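Local coordinates for putative alpha-ketoglutarate-dependent taurine dioxygenase (Burkholderia xenovorans, PDB 5HSX), which probably acts as an iron(II)- and 2-oxoglutarate-dependent dioxygenase of the TfdA/TauD family, its metal site here holding sodium, at residues V156-K161 with R216-S221; L206-P211 with D267-A272. All coordinates share one frame; numbering follows the deposited sequence.

Contact 1 of 2, residues V156-K161 with R216-S221; sequences VAAYQK and RALYVS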
# COMPACT_ATOMS: atom_id res chain seq x y z
N VAL B 156 0.55 16.74 1.21
CA VAL B 156 0.30 17.79 2.19
C VAL B 156 0.43 17.22 3.60
O VAL B 156 1.13 17.78 4.46
CB VAL B 156 -1.09 18.41 1.97
CG1 VAL B 156 -1.45 19.33 3.14
CG2 VAL B 156 -1.12 19.19 0.64
N ALA B 157 -0.22 16.08 3.84
CA ALA B 157 -0.01 15.36 5.10
C ALA B 157 1.46 15.06 5.32
O ALA B 157 1.98 15.22 6.44
CB ALA B 157 -0.84 14.07 5.10
N ALA B 158 2.17 14.61 4.28
CA ALA B 158 3.59 14.29 4.43
C ALA B 158 4.39 15.53 4.84
O ALA B 158 5.21 15.46 5.76
CB ALA B 158 4.14 13.70 3.13
N TYR B 159 4.14 16.67 4.19
CA TYR B 159 4.81 17.90 4.61
C TYR B 159 4.55 18.19 6.07
O TYR B 159 5.47 18.51 6.84
CB TYR B 159 4.37 19.09 3.75
CG TYR B 159 4.91 20.43 4.24
CD1 TYR B 159 6.20 20.85 3.91
CD2 TYR B 159 4.14 21.27 5.06
CE1 TYR B 159 6.71 22.06 4.36
CE2 TYR B 159 4.65 22.49 5.52
CZ TYR B 159 5.93 22.88 5.15
OH TYR B 159 6.45 24.08 5.60
N GLN B 160 3.28 18.12 6.48
CA GLN B 160 2.91 18.52 7.83
C GLN B 160 3.54 17.61 8.87
O GLN B 160 3.78 18.05 10.00
CB GLN B 160 1.39 18.55 7.96
CG GLN B 160 0.75 19.73 7.22
CD GLN B 160 -0.76 19.64 7.13
OE1 GLN B 160 -1.38 18.76 7.74
NE2 GLN B 160 -1.36 20.55 6.38
N LYS B 161 3.82 16.36 8.50
CA LYS B 161 4.39 15.39 9.43
C LYS B 161 5.91 15.47 9.53
O LYS B 161 6.48 14.84 10.42
CB LYS B 161 3.98 13.97 9.03
N ARG B 216 0.66 23.55 2.07
CA ARG B 216 1.99 23.26 1.56
C ARG B 216 2.12 21.77 1.28
O ARG B 216 1.85 20.95 2.16
CB ARG B 216 3.06 23.71 2.55
CG ARG B 216 3.09 25.23 2.65
CD ARG B 216 4.04 25.69 3.71
NE ARG B 216 4.00 27.15 3.82
CZ ARG B 216 4.84 27.86 4.55
NH1 ARG B 216 5.80 27.24 5.24
NH2 ARG B 216 4.73 29.19 4.60
N ALA B 217 2.55 21.43 0.07
CA ALA B 217 2.77 20.05 -0.34
C ALA B 217 4.26 19.77 -0.44
O ALA B 217 5.01 20.58 -0.98
CB ALA B 217 2.11 19.76 -1.69
N LEU B 218 4.68 18.59 0.04
CA LEU B 218 6.06 18.15 -0.10
C LEU B 218 6.22 17.64 -1.53
O LEU B 218 5.88 16.50 -1.86
CB LEU B 218 6.39 17.08 0.95
CG LEU B 218 7.82 16.57 1.10
CD1 LEU B 218 8.78 17.73 1.28
CD2 LEU B 218 7.91 15.59 2.28
N TYR B 219 6.73 18.52 -2.41
CA TYR B 219 6.58 18.37 -3.86
C TYR B 219 7.78 17.62 -4.43
O TYR B 219 8.56 18.14 -5.23
CB TYR B 219 6.44 19.75 -4.49
CG TYR B 219 5.80 19.81 -5.87
CD1 TYR B 219 4.48 19.41 -6.06
CD2 TYR B 219 6.50 20.32 -6.96
CE1 TYR B 219 3.88 19.48 -7.31
CE2 TYR B 219 5.91 20.39 -8.22
CZ TYR B 219 4.59 19.98 -8.39
OH TYR B 219 3.99 20.07 -9.63
N VAL B 220 7.92 16.35 -4.03
CA VAL B 220 9.18 15.63 -4.21
C VAL B 220 9.10 14.54 -5.27
O VAL B 220 10.03 13.73 -5.37
CB VAL B 220 9.70 15.06 -2.88
CG1 VAL B 220 10.12 16.18 -1.93
CG2 VAL B 220 8.66 14.15 -2.21
N SER B 221 8.03 14.50 -6.08
CA SER B 221 7.87 13.69 -7.30
C SER B 221 9.02 12.71 -7.56
O SER B 221 9.90 13.01 -8.38
CB SER B 221 7.71 14.64 -8.50
OG SER B 221 7.26 13.94 -9.65
O HOH W 1 0.01 23.27 5.19
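Tyr159 and Arg216 carry the polar part of this contact. Arg216 NH1 donates to Tyr159 OH at 3.2 Å, nearly straight (164°), with the hydroxyl oxygen in the guanidinium plane. Asp171 of helix 164-171 binds both groups, forming a salt bridge with Arg216 NH1 and a hydrogen bond with Tyr159 OH. A water accepts from Gln160 NE2 and from the backbone N of Arg216, giving a second, solvent-mediated link between helix and strand.

The same two side chains also make a CH-pi contact. Tyr159 CG is anti to the backbone N (chi1 173°), and one face of the ring receives Arg216 CB, 3.8 Å from the ring centroid and displaced toward the rim. From there the arginine runs extended to NE, passing with CD 3.7 Å from Tyr159 CZ. The guanidinium plane is turned 63° from the ring.

Apolar contacts close the other end. Leu218 fits against Ala158 CB and Tyr159 CB, while Val156 CG2 meets Ala217 CB at 4.0 Å. Val156 CA adds a CA-H...O contact to Arg216 O (3.5 Å). Val247 of helix 233-247 packs against both Ala158 and Leu218.

Helix 156-161 and strand 216-218 cross at right angles, their axes 5.8 Å apart. The short helix that follows strand 150-154 of the four-stranded sheet thus packs across strand 216-218 of the five-stranded antiparallel sheet, linking the two sheets in a protein of the double-stranded beta-helix (cupin) fold of the TauD/TfdA dioxygenases.

Contact 2 of 2, residues L206-P211 with D267-A272; sequences LVRVHP and DNRATA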
# COMPACT_ATOMS: atom_id res chain seq x y z
N LEU B 206 10.80 22.77 -3.57
CA LEU B 206 10.57 21.50 -2.91
C LEU B 206 9.27 21.51 -2.13
O LEU B 206 8.71 20.44 -1.86
CB LEU B 206 11.74 21.16 -1.97
CG LEU B 206 12.53 19.89 -2.25
CD1 LEU B 206 13.11 19.93 -3.66
CD2 LEU B 206 13.63 19.75 -1.20
N VAL B 207 8.77 22.69 -1.75
CA VAL B 207 7.50 22.83 -1.07
C VAL B 207 6.59 23.67 -1.96
O VAL B 207 6.89 24.84 -2.24
CB VAL B 207 7.66 23.48 0.31
CG1 VAL B 207 6.31 23.67 0.98
CG2 VAL B 207 8.59 22.64 1.18
N ARG B 208 5.50 23.07 -2.44
CA ARG B 208 4.58 23.77 -3.33
C ARG B 208 3.37 24.29 -2.55
O ARG B 208 2.67 23.50 -1.90
CB ARG B 208 4.10 22.88 -4.48
CG ARG B 208 3.14 23.65 -5.39
CD ARG B 208 2.65 22.86 -6.62
NE ARG B 208 1.84 23.77 -7.44
CZ ARG B 208 1.32 23.48 -8.63
NH1 ARG B 208 1.52 22.29 -9.18
NH2 ARG B 208 0.59 24.40 -9.27
N VAL B 209 3.12 25.59 -2.65
CA VAL B 209 1.96 26.18 -1.99
C VAL B 209 0.72 25.99 -2.87
O VAL B 209 0.65 26.52 -3.98
CB VAL B 209 2.20 27.66 -1.69
CG1 VAL B 209 0.98 28.23 -1.01
CG2 VAL B 209 3.44 27.80 -0.81
N HIS B 210 -0.27 25.28 -2.35
CA HIS B 210 -1.44 24.93 -3.14
C HIS B 210 -2.22 26.19 -3.52
O HIS B 210 -2.58 26.98 -2.63
CB HIS B 210 -2.32 23.95 -2.36
CG HIS B 210 -3.36 23.28 -3.20
ND1 HIS B 210 -4.45 23.94 -3.72
CD2 HIS B 210 -3.49 21.98 -3.58
CE1 HIS B 210 -5.19 23.09 -4.41
NE2 HIS B 210 -4.64 21.89 -4.33
N PRO B 211 -2.51 26.41 -4.80
CA PRO B 211 -3.12 27.70 -5.20
C PRO B 211 -4.58 27.86 -4.81
O PRO B 211 -5.08 28.99 -4.87
CB PRO B 211 -2.95 27.72 -6.73
CG PRO B 211 -2.83 26.30 -7.12
CD PRO B 211 -2.13 25.59 -5.97
N ASP B 267 -5.76 15.23 -7.55
CA ASP B 267 -5.17 16.57 -7.53
C ASP B 267 -3.66 16.40 -7.50
O ASP B 267 -3.07 16.09 -6.47
CB ASP B 267 -5.67 17.35 -6.31
CG ASP B 267 -5.17 18.79 -6.28
OD1 ASP B 267 -4.25 19.13 -7.05
OD2 ASP B 267 -5.69 19.57 -5.46
N ASN B 268 -3.02 16.62 -8.66
CA ASN B 268 -1.57 16.50 -8.79
C ASN B 268 -0.80 17.55 -8.00
O ASN B 268 0.42 17.42 -7.87
CB ASN B 268 -1.16 16.63 -10.25
CG ASN B 268 -1.45 15.40 -11.04
OD1 ASN B 268 -1.03 14.30 -10.68
ND2 ASN B 268 -2.18 15.57 -12.15
N ARG B 269 -1.45 18.60 -7.52
CA ARG B 269 -0.72 19.56 -6.72
C ARG B 269 -0.50 19.07 -5.29
O ARG B 269 0.30 19.68 -4.57
CB ARG B 269 -1.46 20.89 -6.73
CG ARG B 269 -1.75 21.35 -8.15
CD ARG B 269 -2.80 22.42 -8.20
NE ARG B 269 -4.08 21.93 -7.70
CZ ARG B 269 -5.21 22.63 -7.74
NH1 ARG B 269 -5.23 23.85 -8.29
NH2 ARG B 269 -6.32 22.11 -7.25
N ALA B 270 -1.17 17.99 -4.89
CA ALA B 270 -1.11 17.50 -3.52
C ALA B 270 -0.85 16.00 -3.42
O ALA B 270 -0.94 15.45 -2.32
CB ALA B 270 -2.41 17.83 -2.77
N THR B 271 -0.53 15.33 -4.53
CA THR B 271 -0.37 13.88 -4.49
C THR B 271 0.81 13.46 -5.35
O THR B 271 1.23 14.16 -6.27
CB THR B 271 -1.61 13.12 -5.01
OG1 THR B 271 -1.87 13.48 -6.38
CG2 THR B 271 -2.84 13.41 -4.15
N ALA B 272 1.32 12.28 -5.03
CA ALA B 272 2.02 11.45 -6.00
C ALA B 272 1.29 10.12 -6.07
O ALA B 272 0.48 9.79 -5.19
CB ALA B 272 3.50 11.23 -5.62
O HOH W 2 0.42 22.35 -3.71
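His210 CG stands anti to its backbone N (chi1 -166°), as does Asp267 CG, and the imidazole and carboxylate meet tip to tip; a bend at chi3 of Arg269 (-63°) directs NE to the same carboxylate. The result is a His-carboxylate hydrogen bond at an Asx turn, set in the type I beta turn Asp267-Ala270 that joins strand 263-267 of the large sheet to strand 271-274 of the four-stranded one. The latter strand carries His273, a ligand of the bound sodium.

His210 NE2 donates to Asp267 OD2 over 2.8 Å in an almost perfectly straight bond (178°), in the ring plane and on the syn side of the carboxylate. His210 ND1 accepts hydrogen bonds from the backbone N of Glu212 and of Thr213, which would fix the rotation of the ring.

Within its own segment Arg269 grips Asp267 side-on in a salt bridge, NE to OD1 at 2.9 Å and NH2 to OD2 at 3.2 Å, the latter from above the carboxylate plane. The backbone N of Arg269 also donates to OD1, from the face opposite NE, so each carboxylate oxygen takes two donors, which probably offsets much of the buried negative charge. Arg269 NH2 has a second anionic partner in Glu212.

His210 CE1 lies over one face of the Arg269 guanidinium, toward its rim, 3.2 Å from Arg269 NH2. Pro211 CG approaches obliquely, 3.6 Å from Arg269 NH1. Farther back, Arg269 CG lies over a face of the Arg208 guanidinium, 3.6 Å from Arg208 NH1. Between the two backbones one water donates to Arg208 O (3.1 Å) and to Arg269 O (2.8 Å).

In the fold
Both contacts are largely buried, with centres about 7 Å apart, and they share one sheet: strand 216-218 of contact 1 pairs antiparallel with strand 200-209 of contact 2. Backbone hydrogen bonds tie Ala217 to Arg208 and Tyr219 to Leu206, while Ala217 CB packs against Arg269 O. Val207 touches Tyr159, and Ala270 touches Val156, so helix 155-161 borders both. The chemistry differs: contact 1 combines a Tyr-Arg pair, partly exposed at the arginine, with small apolar contacts, whereas contact 2 is dominated by a buried charge network, with Pro211 as its exposed margin. The Asp267 side chain lies about 13 Å from the sodium ion, so this network is not part of the metal site.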